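PDB 4L1G: peptidoglycan-N-acetylglucosamine deacetylase BC_1960 from Bacillus cereus, which deacetylates N-acetylglucosamine residues in peptidoglycan, and also in soluble chitin and chitooligomers, as a zinc-dependent hydrolase. Local coordinates for residues 71-76 / 250-255; 192-197 / 218-223; 211-216 / 244-249. One frame throughout, in Å; residues are numbered along the deposited sequence.

Interaction 1 (71-76 / 250-255); sequences NKAEVA and GARFVT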
ATOM      1  N   ASN A  71       1.229 -13.184 -15.935  1.00 10.03           N
ATOM      2  CA  ASN A  71       2.272 -13.465 -16.921  1.00 11.07           C
ATOM      3  C   ASN A  71       3.448 -12.487 -16.864  1.00 11.38           C
ATOM      4  O   ASN A  71       4.206 -12.350 -17.826  1.00 12.30           O
ATOM      5  CB  ASN A  71       1.679 -13.519 -18.332  1.00 11.97           C
ATOM      6  CG  ASN A  71       0.978 -12.228 -18.719  1.00 11.77           C
ATOM      7  OD1 ASN A  71       0.780 -11.340 -17.889  1.00 10.90           O
ATOM      8  ND2 ASN A  71       0.588 -12.124 -19.983  1.00 12.70           N
ATOM      9  N   LYS A  72       3.588 -11.809 -15.731  1.00 11.81           N
ATOM     10  CA  LYS A  72       4.760 -10.985 -15.469  1.00 11.80           C
ATOM     11  C   LYS A  72       5.448 -11.511 -14.219  1.00 11.57           C
ATOM     12  O   LYS A  72       4.786 -11.849 -13.238  1.00 11.15           O
ATOM     13  CB  LYS A  72       4.367  -9.517 -15.270  1.00 11.48           C
ATOM     14  CG  LYS A  72       3.664  -8.883 -16.461  1.00 11.82           C
ATOM     15  CD  LYS A  72       4.607  -8.694 -17.637  1.00 12.57           C
ATOM     16  CE  LYS A  72       5.617  -7.585 -17.365  1.00 12.64           C
ATOM     17  NZ  LYS A  72       6.571  -7.410 -18.502  1.00 13.50           N
ATOM     18  N   ALA A  73       6.775 -11.580 -14.253  1.00 11.43           N
ATOM     19  CA  ALA A  73       7.542 -12.058 -13.108  1.00 11.40           C
ATOM     20  C   ALA A  73       7.690 -10.952 -12.067  1.00 10.99           C
ATOM     21  O   ALA A  73       8.799 -10.657 -11.617  1.00 11.26           O
ATOM     22  CB  ALA A  73       8.907 -12.542 -13.556  1.00 12.10           C
ATOM     23  N   GLU A  74       6.571 -10.350 -11.685  1.00 14.62           N
ATOM     24  CA  GLU A  74       6.597  -9.160 -10.847  1.00 14.32           C
ATOM     25  C   GLU A  74       5.660  -9.260  -9.647  1.00 13.89           C
ATOM     26  O   GLU A  74       4.540  -9.763  -9.757  1.00 13.63           O
ATOM     27  CB  GLU A  74       6.264  -7.920 -11.686  1.00 14.32           C
ATOM     28  CG  GLU A  74       7.273  -7.653 -12.801  1.00 14.96           C
ATOM     29  CD  GLU A  74       6.813  -6.599 -13.795  1.00 15.22           C
ATOM     30  OE1 GLU A  74       7.601  -6.273 -14.709  1.00 15.87           O
ATOM     31  OE2 GLU A  74       5.673  -6.100 -13.672  1.00 14.81           O
ATOM     32  N   VAL A  75       6.140  -8.785  -8.501  1.00  9.73           N
ATOM     33  CA  VAL A  75       5.326  -8.680  -7.298  1.00  9.39           C
ATOM     34  C   VAL A  75       5.439  -7.263  -6.754  1.00  9.30           C
ATOM     35  O   VAL A  75       6.313  -6.501  -7.167  1.00  9.55           O
ATOM     36  CB  VAL A  75       5.767  -9.677  -6.209  1.00  9.62           C
ATOM     37  CG1 VAL A  75       5.666 -11.107  -6.721  1.00  9.83           C
ATOM     38  CG2 VAL A  75       7.180  -9.370  -5.745  1.00 10.06           C
ATOM     39  N   ALA A  76       4.554  -6.908  -5.829  1.00  8.76           N
ATOM     40  CA  ALA A  76       4.536  -5.553  -5.292  1.00  8.73           C
ATOM     41  C   ALA A  76       4.515  -5.528  -3.767  1.00  8.81           C
ATOM     42  O   ALA A  76       3.630  -6.110  -3.139  1.00  8.67           O
ATOM     43  CB  ALA A  76       3.347  -4.776  -5.853  1.00  8.45           C
ATOM     44  N   GLY A 250      13.208 -15.620  -9.427  1.00 13.99           N
ATOM     45  CA  GLY A 250      12.995 -14.884 -10.659  1.00 13.78           C
ATOM     46  C   GLY A 250      12.078 -13.682 -10.528  1.00 12.96           C
ATOM     47  O   GLY A 250      11.819 -12.988 -11.508  1.00 12.82           O
ATOM     48  N   ALA A 251      11.590 -13.431  -9.318  1.00 12.52           N
ATOM     49  CA  ALA A 251      10.670 -12.321  -9.078  1.00 11.80           C
ATOM     50  C   ALA A 251      11.363 -10.963  -9.106  1.00 11.89           C
ATOM     51  O   ALA A 251      12.483 -10.814  -8.616  1.00 12.41           O
ATOM     52  CB  ALA A 251       9.940 -12.507  -7.755  1.00 11.44           C
ATOM     53  N   ARG A 252      10.683  -9.978  -9.687  1.00 14.88           N
ATOM     54  CA  ARG A 252      11.133  -8.594  -9.640  1.00 14.97           C
ATOM     55  C   ARG A 252      10.092  -7.765  -8.888  1.00 14.37           C
ATOM     56  O   ARG A 252       8.901  -8.083  -8.913  1.00 13.86           O
ATOM     57  CB  ARG A 252      11.345  -8.040 -11.051  1.00 15.27           C
ATOM     58  CG  ARG A 252      12.306  -8.864 -11.908  1.00 16.02           C
ATOM     59  CD  ARG A 252      12.515  -8.236 -13.283  1.00 16.40           C
ATOM     60  NE  ARG A 252      11.251  -8.005 -13.977  1.00 16.06           N
ATOM     61  CZ  ARG A 252      10.707  -8.843 -14.855  1.00 16.10           C
ATOM     62  NH1 ARG A 252      11.320  -9.980 -15.163  1.00 16.60           N
ATOM     63  NH2 ARG A 252       9.551  -8.542 -15.431  1.00 15.76           N
ATOM     64  N   PHE A 253      10.541  -6.714  -8.211  1.00 11.06           N
ATOM     65  CA  PHE A 253       9.647  -5.885  -7.412  1.00 10.60           C
ATOM     66  C   PHE A 253       9.274  -4.603  -8.144  1.00 10.54           C
ATOM     67  O   PHE A 253      10.136  -3.908  -8.681  1.00 11.04           O
ATOM     68  CB  PHE A 253      10.273  -5.574  -6.052  1.00 10.87           C
ATOM     69  CG  PHE A 253      10.405  -6.777  -5.163  1.00 10.97           C
ATOM     70  CD1 PHE A 253       9.478  -7.022  -4.166  1.00 10.62           C
ATOM     71  CD2 PHE A 253      11.447  -7.676  -5.337  1.00 11.53           C
ATOM     72  CE1 PHE A 253       9.592  -8.133  -3.350  1.00 10.85           C
ATOM     73  CE2 PHE A 253      11.566  -8.789  -4.527  1.00 11.75           C
ATOM     74  CZ  PHE A 253      10.635  -9.018  -3.530  1.00 11.42           C
ATOM     75  N   VAL A 254       7.978  -4.305  -8.175  1.00 10.03           N
ATOM     76  CA  VAL A 254       7.478  -3.137  -8.886  1.00 10.04           C
ATOM     77  C   VAL A 254       6.523  -2.324  -8.014  1.00  9.69           C
ATOM     78  O   VAL A 254       6.118  -2.763  -6.935  1.00  9.40           O
ATOM     79  CB  VAL A 254       6.736  -3.539 -10.179  1.00  9.94           C
ATOM     80  CG1 VAL A 254       7.667  -4.292 -11.129  1.00 10.41           C
ATOM     81  CG2 VAL A 254       5.504  -4.373  -9.850  1.00  9.42           C
ATOM     82  N   THR A 255       6.171  -1.134  -8.489  1.00  9.84           N
ATOM     83  CA  THR A 255       5.164  -0.315  -7.829  1.00  9.60           C
ATOM     84  C   THR A 255       3.797  -0.654  -8.408  1.00  9.24           C
ATOM     85  O   THR A 255       3.705  -1.297  -9.454  1.00  9.28           O
ATOM     86  CB  THR A 255       5.427   1.180  -8.044  1.00 10.06           C
ATOM     87  OG1 THR A 255       5.317   1.487  -9.439  1.00 10.35           O
ATOM     88  CG2 THR A 255       6.817   1.554  -7.557  1.00 10.57           C
TER
HETATM   89  O   HOH W   1      10.388  -5.302 -13.543  1.00 25.20           O

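Interaction 2 (192-197 / 218-223); sequences QWSVDT and PGSVIL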
ATOM      1  N   GLN A 192      -6.473  -3.782  -3.105  1.00 10.50           N
ATOM      2  CA  GLN A 192      -6.391  -4.470  -1.827  1.00 10.60           C
ATOM      3  C   GLN A 192      -5.047  -5.181  -1.746  1.00 10.48           C
ATOM      4  O   GLN A 192      -4.000  -4.569  -1.955  1.00 10.37           O
ATOM      5  CB  GLN A 192      -7.539  -5.472  -1.681  1.00 10.82           C
ATOM      6  CG  GLN A 192      -8.929  -4.876  -1.877  1.00 11.06           C
ATOM      7  CD  GLN A 192      -9.442  -4.136  -0.651  1.00 11.34           C
ATOM      8  OE1 GLN A 192      -8.675  -3.773   0.240  1.00 11.33           O
ATOM      9  NE2 GLN A 192     -10.754  -3.918  -0.601  1.00 11.71           N
ATOM     10  N   TRP A 193      -5.079  -6.477  -1.453  1.00  8.26           N
ATOM     11  CA  TRP A 193      -3.860  -7.271  -1.374  1.00  8.27           C
ATOM     12  C   TRP A 193      -4.177  -8.752  -1.551  1.00  8.45           C
ATOM     13  O   TRP A 193      -5.341  -9.150  -1.513  1.00  8.63           O
ATOM     14  CB  TRP A 193      -3.136  -7.025  -0.044  1.00  8.49           C
ATOM     15  CG  TRP A 193      -3.957  -7.361   1.169  1.00  8.75           C
ATOM     16  CD1 TRP A 193      -3.995  -8.557   1.828  1.00  8.87           C
ATOM     17  CD2 TRP A 193      -4.853  -6.487   1.871  1.00  8.99           C
ATOM     18  NE1 TRP A 193      -4.859  -8.483   2.893  1.00  9.21           N
ATOM     19  CE2 TRP A 193      -5.400  -7.224   2.942  1.00  9.28           C
ATOM     20  CE3 TRP A 193      -5.248  -5.156   1.695  1.00  8.89           C
ATOM     21  CZ2 TRP A 193      -6.321  -6.675   3.835  1.00  9.75           C
ATOM     22  CZ3 TRP A 193      -6.165  -4.609   2.584  1.00  9.22           C
ATOM     23  CH2 TRP A 193      -6.691  -5.369   3.641  1.00  9.70           C
ATOM     24  N   SER A 194      -3.143  -9.562  -1.751  1.00  8.52           N
ATOM     25  CA  SER A 194      -3.333 -10.998  -1.937  1.00  8.80           C
ATOM     26  C   SER A 194      -2.414 -11.822  -1.035  1.00  9.02           C
ATOM     27  O   SER A 194      -2.602 -13.027  -0.884  1.00  9.28           O
ATOM     28  CB  SER A 194      -3.137 -11.393  -3.404  1.00  8.69           C
ATOM     29  OG  SER A 194      -1.784 -11.256  -3.799  1.00  8.60           O
ATOM     30  N   VAL A 195      -1.420 -11.166  -0.446  1.00  8.70           N
ATOM     31  CA  VAL A 195      -0.553 -11.810   0.535  1.00  8.60           C
ATOM     32  C   VAL A 195      -0.507 -10.983   1.818  1.00  8.66           C
ATOM     33  O   VAL A 195       0.024  -9.871   1.832  1.00  8.46           O
ATOM     34  CB  VAL A 195       0.883 -12.010  -0.000  1.00  8.65           C
ATOM     35  CG1 VAL A 195       1.771 -12.638   1.071  1.00  9.16           C
ATOM     36  CG2 VAL A 195       0.870 -12.867  -1.259  1.00  8.93           C
ATOM     37  N   ASP A 196      -1.066 -11.528   2.890  1.00 15.09           N
ATOM     38  CA  ASP A 196      -1.112 -10.825   4.166  1.00 16.03           C
ATOM     39  C   ASP A 196      -0.063 -11.362   5.133  1.00 18.18           C
ATOM     40  O   ASP A 196      -0.082 -12.538   5.495  1.00 19.43           O
ATOM     41  CB  ASP A 196      -2.509 -10.929   4.784  1.00 16.06           C
ATOM     42  CG  ASP A 196      -2.679 -10.032   5.995  1.00 16.76           C
ATOM     43  OD1 ASP A 196      -1.773  -9.219   6.275  1.00 17.22           O
ATOM     44  OD2 ASP A 196      -3.731 -10.127   6.661  1.00 16.79           O
ATOM     45  N   THR A 197       0.847 -10.488   5.551  1.00 11.19           N
ATOM     46  CA  THR A 197       1.926 -10.872   6.453  1.00 11.98           C
ATOM     47  C   THR A 197       1.464 -10.919   7.903  1.00 12.77           C
ATOM     48  O   THR A 197       2.183 -11.425   8.762  1.00 14.42           O
ATOM     49  CB  THR A 197       3.113  -9.888   6.370  1.00 11.95           C
ATOM     50  OG1 THR A 197       2.703  -8.598   6.846  1.00 11.85           O
ATOM     51  CG2 THR A 197       3.616  -9.763   4.940  1.00 11.29           C
ATOM     52  N   PRO A 218       3.469 -14.778  -9.193  1.00 10.12           N
ATOM     53  CA  PRO A 218       3.479 -13.650 -10.130  1.00  9.92           C
ATOM     54  C   PRO A 218       2.201 -12.825 -10.003  1.00  9.48           C
ATOM     55  O   PRO A 218       1.104 -13.368 -10.137  1.00  9.51           O
ATOM     56  CB  PRO A 218       3.524 -14.341 -11.491  1.00 10.37           C
ATOM     57  CG  PRO A 218       4.277 -15.606 -11.230  1.00 10.85           C
ATOM     58  CD  PRO A 218       3.889 -16.037  -9.841  1.00 10.71           C
ATOM     59  N   GLY A 219       2.346 -11.534  -9.727  1.00  9.17           N
ATOM     60  CA  GLY A 219       1.202 -10.652  -9.580  1.00  8.84           C
ATOM     61  C   GLY A 219       0.801 -10.388  -8.140  1.00  8.57           C
ATOM     62  O   GLY A 219      -0.086  -9.577  -7.885  1.00  8.34           O
ATOM     63  N   SER A 220       1.453 -11.063  -7.198  1.00  8.70           N
ATOM     64  CA  SER A 220       1.118 -10.925  -5.781  1.00  8.61           C
ATOM     65  C   SER A 220       1.307  -9.503  -5.245  1.00  8.39           C
ATOM     66  O   SER A 220       2.329  -8.857  -5.494  1.00  8.45           O
ATOM     67  CB  SER A 220       1.932 -11.904  -4.926  1.00  8.97           C
ATOM     68  OG  SER A 220       1.525 -13.245  -5.145  1.00  9.26           O
ATOM     69  N   VAL A 221       0.307  -9.025  -4.513  1.00  8.24           N
ATOM     70  CA  VAL A 221       0.424  -7.771  -3.784  1.00  8.15           C
ATOM     71  C   VAL A 221       0.539  -8.079  -2.296  1.00  8.38           C
ATOM     72  O   VAL A 221      -0.389  -8.610  -1.685  1.00  8.46           O
ATOM     73  CB  VAL A 221      -0.771  -6.836  -4.046  1.00  7.95           C
ATOM     74  CG1 VAL A 221      -0.678  -5.598  -3.169  1.00  7.97           C
ATOM     75  CG2 VAL A 221      -0.825  -6.449  -5.517  1.00  7.88           C
ATOM     76  N   ILE A 222       1.692  -7.754  -1.725  1.00  8.60           N
ATOM     77  CA  ILE A 222       2.000  -8.086  -0.339  1.00  8.66           C
ATOM     78  C   ILE A 222       1.624  -6.935   0.594  1.00  8.51           C
ATOM     79  O   ILE A 222       1.821  -5.767   0.255  1.00  8.66           O
ATOM     80  CB  ILE A 222       3.500  -8.423  -0.191  1.00  8.92           C
ATOM     81  CG1 ILE A 222       3.887  -9.526  -1.184  1.00  9.17           C
ATOM     82  CG2 ILE A 222       3.833  -8.834   1.234  1.00  8.67           C
ATOM     83  CD1 ILE A 222       5.382  -9.695  -1.366  1.00  9.70           C
ATOM     84  N   LEU A 223       1.072  -7.269   1.760  1.00 10.29           N
ATOM     85  CA  LEU A 223       0.673  -6.256   2.737  1.00 10.70           C
ATOM     86  C   LEU A 223       1.559  -6.240   3.979  1.00 12.30           C
ATOM     87  O   LEU A 223       1.644  -7.228   4.711  1.00 13.64           O
ATOM     88  CB  LEU A 223      -0.784  -6.450   3.167  1.00 10.69           C
ATOM     89  CG  LEU A 223      -1.252  -5.540   4.309  1.00 11.36           C
ATOM     90  CD1 LEU A 223      -1.321  -4.089   3.856  1.00 10.59           C
ATOM     91  CD2 LEU A 223      -2.592  -5.989   4.872  1.00 11.44           C
TER
HETATM   92  O   HOH W   2      -1.038 -13.548  -4.821  1.00  4.86           O

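Interaction 3 (211-216 / 244-249); sequences NVLGNS and PQLKTK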
ATOM      1  N   ASN A 211       5.783 -17.195   5.506  1.00 27.71           N
ATOM      2  CA  ASN A 211       4.432 -16.901   5.057  1.00 26.62           C
ATOM      3  C   ASN A 211       4.437 -16.317   3.647  1.00 23.91           C
ATOM      4  O   ASN A 211       3.762 -16.831   2.754  1.00 22.79           O
ATOM      5  CB  ASN A 211       3.760 -15.940   6.041  1.00 27.17           C
ATOM      6  CG  ASN A 211       2.380 -15.497   5.587  1.00 25.32           C
ATOM      7  OD1 ASN A 211       1.725 -16.164   4.786  1.00 24.26           O
ATOM      8  ND2 ASN A 211       1.929 -14.362   6.109  1.00 24.85           N
ATOM      9  N   VAL A 212       5.204 -15.247   3.456  1.00 12.96           N
ATOM     10  CA  VAL A 212       5.279 -14.567   2.164  1.00 11.54           C
ATOM     11  C   VAL A 212       5.777 -15.481   1.047  1.00 11.61           C
ATOM     12  O   VAL A 212       5.179 -15.538  -0.025  1.00 11.09           O
ATOM     13  CB  VAL A 212       6.174 -13.306   2.233  1.00 11.42           C
ATOM     14  CG1 VAL A 212       6.422 -12.744   0.842  1.00 10.80           C
ATOM     15  CG2 VAL A 212       5.539 -12.253   3.124  1.00 11.26           C
ATOM     16  N   LEU A 213       6.866 -16.201   1.302  1.00 17.29           N
ATOM     17  CA  LEU A 213       7.455 -17.080   0.294  1.00 16.90           C
ATOM     18  C   LEU A 213       6.554 -18.264  -0.044  1.00 17.38           C
ATOM     19  O   LEU A 213       6.620 -18.810  -1.147  1.00 16.64           O
ATOM     20  CB  LEU A 213       8.829 -17.585   0.745  1.00 18.03           C
ATOM     21  CG  LEU A 213      10.040 -16.824   0.203  1.00 16.91           C
ATOM     22  CD1 LEU A 213      10.111 -16.949  -1.313  1.00 15.54           C
ATOM     23  CD2 LEU A 213       9.996 -15.363   0.620  1.00 16.23           C
ATOM     24  N   GLY A 214       5.717 -18.657   0.908  1.00 16.79           N
ATOM     25  CA  GLY A 214       4.823 -19.779   0.706  1.00 17.33           C
ATOM     26  C   GLY A 214       3.563 -19.407  -0.050  1.00 15.58           C
ATOM     27  O   GLY A 214       2.890 -20.277  -0.602  1.00 15.37           O
ATOM     28  N   ASN A 215       3.242 -18.114  -0.085  1.00 19.78           N
ATOM     29  CA  ASN A 215       1.983 -17.666  -0.678  1.00 18.17           C
ATOM     30  C   ASN A 215       2.124 -16.631  -1.794  1.00 16.45           C
ATOM     31  O   ASN A 215       1.125 -16.086  -2.264  1.00 15.49           O
ATOM     32  CB  ASN A 215       1.042 -17.131   0.407  1.00 18.52           C
ATOM     33  CG  ASN A 215       0.677 -18.186   1.435  1.00 20.58           C
ATOM     34  OD1 ASN A 215      -0.209 -19.011   1.207  1.00 20.35           O
ATOM     35  ND2 ASN A 215       1.362 -18.167   2.574  1.00 22.36           N
ATOM     36  N   SER A 216       3.355 -16.361  -2.218  1.00  9.98           N
ATOM     37  CA  SER A 216       3.587 -15.368  -3.264  1.00 10.11           C
ATOM     38  C   SER A 216       3.676 -15.978  -4.660  1.00 10.60           C
ATOM     39  O   SER A 216       4.315 -17.010  -4.867  1.00 11.00           O
ATOM     40  CB  SER A 216       4.833 -14.526  -2.969  1.00 10.17           C
ATOM     41  OG  SER A 216       4.605 -13.656  -1.870  1.00  9.70           O
ATOM     42  N   PRO A 244      15.558 -10.962  -1.257  1.00 15.12           N
ATOM     43  CA  PRO A 244      16.470 -11.804  -2.041  1.00 15.72           C
ATOM     44  C   PRO A 244      15.912 -13.197  -2.339  1.00 15.59           C
ATOM     45  O   PRO A 244      16.188 -13.740  -3.410  1.00 15.70           O
ATOM     46  CB  PRO A 244      17.713 -11.902  -1.148  1.00 16.91           C
ATOM     47  CG  PRO A 244      17.206 -11.686   0.227  1.00 16.94           C
ATOM     48  CD  PRO A 244      16.089 -10.694   0.094  1.00 15.86           C
ATOM     49  N   GLN A 245      15.138 -13.764  -1.417  1.00 17.11           N
ATOM     50  CA  GLN A 245      14.574 -15.098  -1.632  1.00 17.13           C
ATOM     51  C   GLN A 245      13.563 -15.132  -2.777  1.00 16.21           C
ATOM     52  O   GLN A 245      13.480 -16.119  -3.507  1.00 16.39           O
ATOM     53  CB  GLN A 245      13.958 -15.661  -0.346  1.00 17.76           C
ATOM     54  CG  GLN A 245      14.987 -16.135   0.673  1.00 19.11           C
ATOM     55  CD  GLN A 245      14.355 -16.789   1.889  1.00 20.17           C
ATOM     56  OE1 GLN A 245      13.234 -17.292   1.826  1.00 20.47           O
ATOM     57  NE2 GLN A 245      15.074 -16.781   3.005  1.00 21.29           N
ATOM     58  N   LEU A 246      12.800 -14.056  -2.935  1.00 13.74           N
ATOM     59  CA  LEU A 246      11.866 -13.956  -4.053  1.00 12.99           C
ATOM     60  C   LEU A 246      12.607 -13.685  -5.361  1.00 13.15           C
ATOM     61  O   LEU A 246      12.257 -14.237  -6.406  1.00 13.04           O
ATOM     62  CB  LEU A 246      10.806 -12.880  -3.796  1.00 12.19           C
ATOM     63  CG  LEU A 246       9.573 -13.346  -3.015  1.00 11.88           C
ATOM     64  CD1 LEU A 246       8.674 -12.175  -2.640  1.00 11.25           C
ATOM     65  CD2 LEU A 246       8.796 -14.388  -3.814  1.00 11.72           C
ATOM     66  N   LYS A 247      13.632 -12.838  -5.293  1.00 13.52           N
ATOM     67  CA  LYS A 247      14.459 -12.533  -6.459  1.00 13.86           C
ATOM     68  C   LYS A 247      15.118 -13.787  -7.017  1.00 14.56           C
ATOM     69  O   LYS A 247      15.282 -13.922  -8.229  1.00 14.69           O
ATOM     70  CB  LYS A 247      15.533 -11.500  -6.110  1.00 14.37           C
ATOM     71  CG  LYS A 247      15.032 -10.069  -6.002  1.00 13.82           C
ATOM     72  CD  LYS A 247      16.186  -9.120  -5.712  1.00 14.51           C
ATOM     73  CE  LYS A 247      15.744  -7.667  -5.734  1.00 14.10           C
ATOM     74  NZ  LYS A 247      16.890  -6.748  -5.490  1.00 14.91           N
ATOM     75  N   THR A 248      15.496 -14.699  -6.124  1.00 15.16           N
ATOM     76  CA  THR A 248      16.125 -15.958  -6.510  1.00 15.96           C
ATOM     77  C   THR A 248      15.184 -16.795  -7.374  1.00 15.60           C
ATOM     78  O   THR A 248      15.617 -17.485  -8.296  1.00 16.12           O
ATOM     79  CB  THR A 248      16.563 -16.769  -5.270  1.00 16.68           C
ATOM     80  OG1 THR A 248      17.521 -16.011  -4.522  1.00 17.20           O
ATOM     81  CG2 THR A 248      17.191 -18.096  -5.673  1.00 17.61           C
ATOM     82  N   LYS A 249      13.889 -16.710  -7.083  1.00 17.09           N
ATOM     83  CA  LYS A 249      12.881 -17.439  -7.847  1.00 16.70           C
ATOM     84  C   LYS A 249      12.502 -16.707  -9.132  1.00 16.26           C
ATOM     85  O   LYS A 249      11.582 -17.115  -9.839  1.00 15.99           O
ATOM     86  CB  LYS A 249      11.637 -17.685  -6.989  1.00 16.20           C
ATOM     87  CG  LYS A 249      11.917 -18.462  -5.713  1.00 16.78           C
ATOM     88  CD  LYS A 249      10.683 -18.546  -4.822  1.00 16.74           C
ATOM     89  CE  LYS A 249       9.549 -19.286  -5.508  1.00 16.71           C
ATOM     90  NZ  LYS A 249       8.419 -19.551  -4.573  1.00 17.08           N
TER
HETATM   91  O   HOH W   3       6.899 -17.586  -3.663  1.00 14.85           O

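Interaction 1 (71-76 / 250-255)
Glu74 and Val75 pair with Arg252 and Phe253 as parallel neighbours in the beta-barrel of the deacetylase, where strands 74-80 and 252-253 begin. Arg252 is bonded through both its backbone polar atoms: Arg252 N donates to Ala73 O at 2.8 Å, and Arg252 O accepts from Val75 N at 2.9 Å. The ladder continues from Val254 N to Val75 O, also 2.9 Å.

The side chains of Glu74 and Arg252 stand on one face of the sheet and form a salt bridge. Arg252 NH2 meets Glu74 OE1 at 3.1 Å, on the anti side of the carboxylate and close to the guanidinium plane. The two flat groups are nearly perpendicular, 85° apart. A bend in the arginine chain at chi3 (-54°) turns NE back from the extended course. Water 1 accepts from Arg252 NE at 2.9 Å and donates to Glu74 OE1, which closes a second link between the two side chains. Ala73 O lies over the centre of one guanidinium face. Lys72 NZ is 4.4 Å from Arg252 NH2, and these two positive charges would tend to keep Glu74 ionised. Val254 CG1 packs against Glu74 CD at 3.6 Å, crossing that side chain at about a right angle.

On the other face, Val75 and Phe253 run side by side. Val75 CG2 makes a CH-pi contact over the Phe253 ring, 3.9 Å from its centroid and displaced toward CD1 and CE1. Phe253 also packs on Ile243 and Leu246 of helix 233-248. The second edge of strand 74-80 is bonded to the chain at Gly219, Ser220 and Ile222. This is the parallel beta ladder of a TIM-barrel-like polysaccharide deacetylase (NodB homology) fold, with the last strand in sequence of this sheet paired beside its first.

Interaction 2 (192-197 / 218-223)
Leu223 packs against one face of the indole of Trp193 and has more surface buried here than any other residue of the two segments. Its CD2 methyl sits over the ring system and makes a CH-pi contact with the five-membered ring. The closest ring atom is Trp193 CE2, 3.6 Å from Leu223 CD2. With CG set between its backbone N and carbonyl carbon (chi1 59°), Trp193 brings that atom within 3.9 Å of Leu223 CB. The same CD2 methyl lies 3.6 Å from Asp196 OD1, which is hydrogen-bonded to Val198 N. Asp196 and Leu223 project from the same face of the sheet.

The backbone of Leu223 is held too. Leu223 N donates to Val195 O at 2.8 Å. Leu223 O accepts the hydroxyl of Thr197 OG1 at 2.7 Å, in the carbonyl plane, and a weak, long bond from Thr197 N.

Val221 is the second centre. Its carbonyl takes two successive amides: Ser194 N at 2.9 Å from Val221 O, and Val195 N at 3.0 Å from the same oxygen. Ser194 N lies in the carbonyl plane and Val195 N is tilted from it. Val221 N in turn donates to Ser194 OG at 3.1 Å. Here a side-chain oxygen, not a backbone carbonyl, accepts the amide, just before the parallel bridge of Val195 with Ile222. Val221 CG1 rests near Gln192 O.

Val195 CG2 touches Ser220 CB, while water 2 joins Ser194 OG and Ser220 OG; Ser220 OG is also bonded to Phe217 N.

The chemistry is of two kinds. Polar bonds fix the backbone of 194-197 against 221-223. Leu223, two residues before His225, touches Asp80, and Trp193 lies near a bound acetate; their apolar surface is consistent with the hydrophobic acetyl-binding pocket of this family.

Interaction 3 (211-216 / 244-249)
Leu213 of helix 205-215 packs against Leu246 of helix 233-248, two neighbouring helices of the outer layer of the barrel. The short helical segments run nearly parallel, with a crossing angle of -19° and axes 10.6 Å apart at closest approach. At this spacing side chains, not backbones, make the contact, chiefly those of Leu213 and Leu246.

Leu213 carries most of it. Its chi1 of -97° lies away from the usual staggered values and swings CG toward the other helix. Leu213 CD1 then meets Leu246 CD2 at 3.8 Å, and the two side chains lie alongside each other, pointing opposite ways. The same Leu213 CD1 touches the aliphatic chain of Lys249, 3.9 Å from its CD. From another side, Gln245 reaches across with an extended chain, and its OE1 comes within 3.6 Å of Leu213 CG. Gln245 crosses Leu213 at about a right angle.

The two methyls of Leu246 divide: CD1 approaches Val212 CG1 at 4.2 Å, and CD2, besides meeting Leu213, lies 4.1 Å from Ser216 CB. Val212 and Ser216 also touch Ile222, which ties this helix to strand 221-225.

The hydroxyl of Ser216 turns back to Val212 in the preceding turn. Ser216 OG donates to Val212 O at 2.7 Å from above the carbonyl plane; Asn215 N reaches the same oxygen from the opposite face.

A bend at chi3 (62°) in Lys249 turns CE from the extended course, and NZ beyond it donates to water 3 at 2.6 Å; the water donates in turn to Leu213 O and Ser216 O.

Overall arrangement
Interactions 1 and 2 share one sheet, with centres 11 Å apart. Strand 74-80 lies between strands 252-253 and 221-225, and a probable hydrogen bond, Ala76 O to Ile222 N (2.9 Å), links interaction 1 to interaction 2. Interaction 3 belongs to the helical layer outside. Ala251 N and Leu246 O, 3.1 Å apart, join it to interaction 1 at the Schellman end of helix 233-248. Asn211 ND2 reaches Asp196 O at 2.8 Å and joins it to interaction 2. Interaction 2 is nearest the active site: between nearest atoms, the Leu223 side chain is about 3 Å from that of Asp80, the predicted proton acceptor, and the Trp193 side chain about 4 Å from a bound acetate.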